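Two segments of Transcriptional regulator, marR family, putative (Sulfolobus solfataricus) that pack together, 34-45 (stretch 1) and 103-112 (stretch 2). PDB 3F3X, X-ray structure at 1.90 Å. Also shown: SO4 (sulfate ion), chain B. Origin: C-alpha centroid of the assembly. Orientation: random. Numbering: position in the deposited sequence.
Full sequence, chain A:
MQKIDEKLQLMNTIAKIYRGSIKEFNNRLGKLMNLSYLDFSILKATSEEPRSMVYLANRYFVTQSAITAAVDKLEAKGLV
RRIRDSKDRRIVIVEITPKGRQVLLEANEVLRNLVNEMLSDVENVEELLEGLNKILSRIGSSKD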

# COMPACT_ATOMS: atom_id res chain seq x y z
N ASN A 34 -1.43 15.46 -14.50
CA ASN A 34 -2.20 14.44 -15.19
C ASN A 34 -1.37 13.15 -15.24
O ASN A 34 -1.35 12.44 -16.24
CB ASN A 34 -2.57 14.90 -16.60
CG ASN A 34 -3.50 13.94 -17.31
OD1 ASN A 34 -4.43 13.40 -16.71
ND2 ASN A 34 -3.26 13.72 -18.60
N LEU A 35 -0.67 12.89 -14.14
CA LEU A 35 0.15 11.70 -14.00
C LEU A 35 -0.27 10.97 -12.74
O LEU A 35 -0.91 11.55 -11.86
CB LEU A 35 1.64 12.06 -13.87
CG LEU A 35 2.37 12.69 -15.05
CD1 LEU A 35 3.82 12.96 -14.66
CD2 LEU A 35 2.30 11.76 -16.26
N SER A 36 0.10 9.70 -12.65
CA SER A 36 -0.20 8.89 -11.48
C SER A 36 1.13 8.59 -10.80
O SER A 36 2.20 8.90 -11.33
CB SER A 36 -0.87 7.58 -11.88
OG SER A 36 0.05 6.72 -12.54
N TYR A 37 1.06 7.98 -9.62
CA TYR A 37 2.27 7.63 -8.89
C TYR A 37 3.03 6.55 -9.65
O TYR A 37 4.26 6.55 -9.68
CB TYR A 37 1.91 7.13 -7.50
CG TYR A 37 3.10 6.80 -6.63
CD1 TYR A 37 4.17 7.70 -6.51
CD2 TYR A 37 3.13 5.63 -5.88
CE1 TYR A 37 5.23 7.43 -5.64
CE2 TYR A 37 4.19 5.36 -5.01
CZ TYR A 37 5.23 6.27 -4.89
OH TYR A 37 6.24 6.01 -3.99
N LEU A 38 2.30 5.63 -10.26
CA LEU A 38 2.93 4.55 -11.02
C LEU A 38 3.64 5.16 -12.23
O LEU A 38 4.70 4.67 -12.64
CB LEU A 38 1.90 3.53 -11.50
CG LEU A 38 2.47 2.34 -12.28
CD1 LEU A 38 3.48 1.61 -11.41
CD2 LEU A 38 1.35 1.40 -12.70
N ASP A 39 3.05 6.21 -12.80
CA ASP A 39 3.64 6.89 -13.95
C ASP A 39 5.01 7.42 -13.52
O ASP A 39 6.00 7.29 -14.25
CB ASP A 39 2.78 8.08 -14.38
CG ASP A 39 1.51 7.67 -15.10
OD1 ASP A 39 0.61 8.54 -15.21
OD2 ASP A 39 1.41 6.52 -15.57
N PHE A 40 5.05 8.03 -12.34
CA PHE A 40 6.29 8.57 -11.81
C PHE A 40 7.34 7.46 -11.66
O PHE A 40 8.50 7.63 -12.03
CB PHE A 40 6.06 9.21 -10.45
CG PHE A 40 7.31 9.34 -9.62
CD1 PHE A 40 8.28 10.30 -9.93
CD2 PHE A 40 7.53 8.48 -8.55
CE1 PHE A 40 9.45 10.39 -9.17
CE2 PHE A 40 8.69 8.57 -7.79
CZ PHE A 40 9.66 9.52 -8.10
N SER A 41 6.93 6.32 -11.11
CA SER A 41 7.84 5.20 -10.91
C SER A 41 8.43 4.69 -12.23
O SER A 41 9.63 4.41 -12.31
CB SER A 41 7.11 4.05 -10.21
OG SER A 41 6.71 4.42 -8.91
N ILE A 42 7.59 4.57 -13.25
CA ILE A 42 8.05 4.10 -14.55
C ILE A 42 9.06 5.09 -15.13
O ILE A 42 10.10 4.68 -15.66
CB ILE A 42 6.86 3.91 -15.52
CG1 ILE A 42 5.99 2.75 -15.03
CG2 ILE A 42 7.36 3.66 -16.95
CD1 ILE A 42 4.71 2.56 -15.82
N LEU A 43 8.76 6.38 -15.03
CA LEU A 43 9.68 7.39 -15.53
C LEU A 43 11.01 7.31 -14.78
O LEU A 43 12.07 7.38 -15.39
CB LEU A 43 9.08 8.79 -15.40
CG LEU A 43 7.89 9.06 -16.33
CD1 LEU A 43 7.32 10.45 -16.06
CD2 LEU A 43 8.33 8.96 -17.78
N LYS A 44 10.96 7.15 -13.46
CA LYS A 44 12.20 7.07 -12.70
C LYS A 44 13.07 5.88 -13.12
O LYS A 44 14.26 6.03 -13.39
CB LYS A 44 11.92 6.98 -11.20
CG LYS A 44 13.19 6.89 -10.36
CD LYS A 44 12.88 6.74 -8.88
CE LYS A 44 14.16 6.62 -8.05
NZ LYS A 44 13.85 6.33 -6.62
N ALA A 45 12.47 4.70 -13.19
CA ALA A 45 13.21 3.49 -13.56
C ALA A 45 13.80 3.56 -14.98
O ALA A 45 14.94 3.15 -15.20
CB ALA A 45 12.30 2.27 -13.44
N VAL A 103 9.69 15.86 -17.56
CA VAL A 103 8.51 15.66 -16.73
C VAL A 103 8.89 14.96 -15.43
O VAL A 103 8.35 15.28 -14.37
CB VAL A 103 7.42 14.86 -17.48
CG1 VAL A 103 6.31 14.45 -16.53
CG2 VAL A 103 6.83 15.71 -18.59
N LEU A 104 9.81 14.01 -15.51
CA LEU A 104 10.25 13.31 -14.31
C LEU A 104 10.84 14.29 -13.29
O LEU A 104 10.58 14.17 -12.08
CB LEU A 104 11.30 12.25 -14.65
CG LEU A 104 12.00 11.62 -13.45
CD1 LEU A 104 10.98 10.97 -12.51
CD2 LEU A 104 13.00 10.58 -13.94
N LEU A 105 11.63 15.25 -13.76
CA LEU A 105 12.23 16.24 -12.86
C LEU A 105 11.15 16.99 -12.10
O LEU A 105 11.26 17.22 -10.90
CB LEU A 105 13.08 17.23 -13.65
CG LEU A 105 14.38 16.71 -14.28
CD1 LEU A 105 15.05 17.82 -15.09
CD2 LEU A 105 15.31 16.21 -13.18
N GLU A 106 10.09 17.36 -12.81
CA GLU A 106 8.97 18.08 -12.21
C GLU A 106 8.19 17.19 -11.25
O GLU A 106 7.87 17.61 -10.14
CB GLU A 106 8.05 18.61 -13.31
CG GLU A 106 8.68 19.70 -14.17
CD GLU A 106 7.87 20.02 -15.42
OE1 GLU A 106 6.66 19.71 -15.44
OE2 GLU A 106 8.45 20.58 -16.37
N ALA A 107 7.88 15.97 -11.68
CA ALA A 107 7.13 15.04 -10.83
C ALA A 107 7.92 14.74 -9.55
O ALA A 107 7.35 14.67 -8.46
CB ALA A 107 6.83 13.74 -11.59
N ASN A 108 9.23 14.58 -9.69
CA ASN A 108 10.10 14.31 -8.55
C ASN A 108 10.02 15.47 -7.56
O ASN A 108 9.92 15.26 -6.36
CB ASN A 108 11.55 14.14 -9.01
CG ASN A 108 12.52 14.02 -7.84
OD1 ASN A 108 13.36 14.90 -7.61
ND2 ASN A 108 12.41 12.93 -7.09
N GLU A 109 10.05 16.69 -8.09
CA GLU A 109 9.97 17.88 -7.25
C GLU A 109 8.65 17.92 -6.48
O GLU A 109 8.62 18.20 -5.28
CB GLU A 109 10.08 19.14 -8.10
CG GLU A 109 10.33 20.40 -7.28
CD GLU A 109 11.81 20.69 -7.12
OE1 GLU A 109 12.60 19.74 -6.95
OE2 GLU A 109 12.17 21.89 -7.15
N VAL A 110 7.55 17.64 -7.19
CA VAL A 110 6.22 17.64 -6.58
C VAL A 110 6.13 16.62 -5.44
O VAL A 110 5.69 16.95 -4.34
CB VAL A 110 5.12 17.31 -7.63
CG1 VAL A 110 3.80 17.02 -6.94
CG2 VAL A 110 4.96 18.48 -8.59
N LEU A 111 6.53 15.38 -5.71
CA LEU A 111 6.46 14.33 -4.70
C LEU A 111 7.43 14.53 -3.53
O LEU A 111 7.06 14.29 -2.37
CB LEU A 111 6.72 12.96 -5.33
CG LEU A 111 5.63 12.48 -6.29
CD1 LEU A 111 5.96 11.08 -6.79
CD2 LEU A 111 4.28 12.49 -5.57
N ARG A 112 8.65 14.97 -3.84
CA ARG A 112 9.67 15.20 -2.82
C ARG A 112 9.24 16.27 -1.82
O ARG A 112 9.40 16.11 -0.61
CB ARG A 112 10.98 15.62 -3.49
CG ARG A 112 12.21 15.58 -2.60
CD ARG A 112 13.35 16.33 -3.27
NE ARG A 112 13.01 17.74 -3.41
CZ ARG A 112 13.52 18.56 -4.33
NH1 ARG A 112 14.42 18.11 -5.20
NH2 ARG A 112 13.13 19.82 -4.37
S SO4 B . 12.22 3.05 -6.84
O1 SO4 B . 11.03 3.32 -6.01
O2 SO4 B . 12.06 3.72 -8.15
O3 SO4 B . 12.36 1.60 -7.05
O4 SO4 B . 13.41 3.59 -6.16

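Two helices, 37-45 and 103-112, cross at 126° between their N-to-C directions, with axes 9.8 Å apart at closest approach. No hydrogen bond links the stretches. The contact is mainly apolar and buries 431 Å² in all.

Phe-40 covers the most surface. Its side chain is a knob in a hole formed by Leu-104, Ala-107, Asn-108 and Leu-111. The small side chain of Ala-107 lies 4.1 Å from the ring (Ala-107 CB to Phe-40 CD1). Leu-111 CD1 sits over one ring face, 3.6 Å from the centroid of the Phe-40 ring, in a CH-pi contact. Leu-111 CD1 also meets the edge of the Tyr-37 ring, 3.8 Å from Tyr-37 CD1.

Leu-104 is the next largest contributor. Leu-104 CD1 lies 3.7 Å from Phe-40 CE1, an apolar contact of methyl with aromatic carbon. Leu-104 CD2 packs on backbone, 3.6 Å from Leu-43 O and 3.8 Å from Lys-44 CA. The CA atoms of Leu-43 and Leu-104 are 6.1 Å apart, so the helices are close here. The Lys-44 CA-to-CB bond points sideways, and the chain runs on past the contact to the sulfate, where Lys-44 NZ donates to SO4 O4 at 2.8 Å.

Leu-35, before the helix, extends the apolar contact: Leu-35 CD1 is 3.5 Å from Val-103 CG1. Ser-36 caps the helix. Ser-36 OG accepts from Asp-39 N at 3.1 Å, and Ser-36 N donates to Asp-39 OD1 at 2.9 Å.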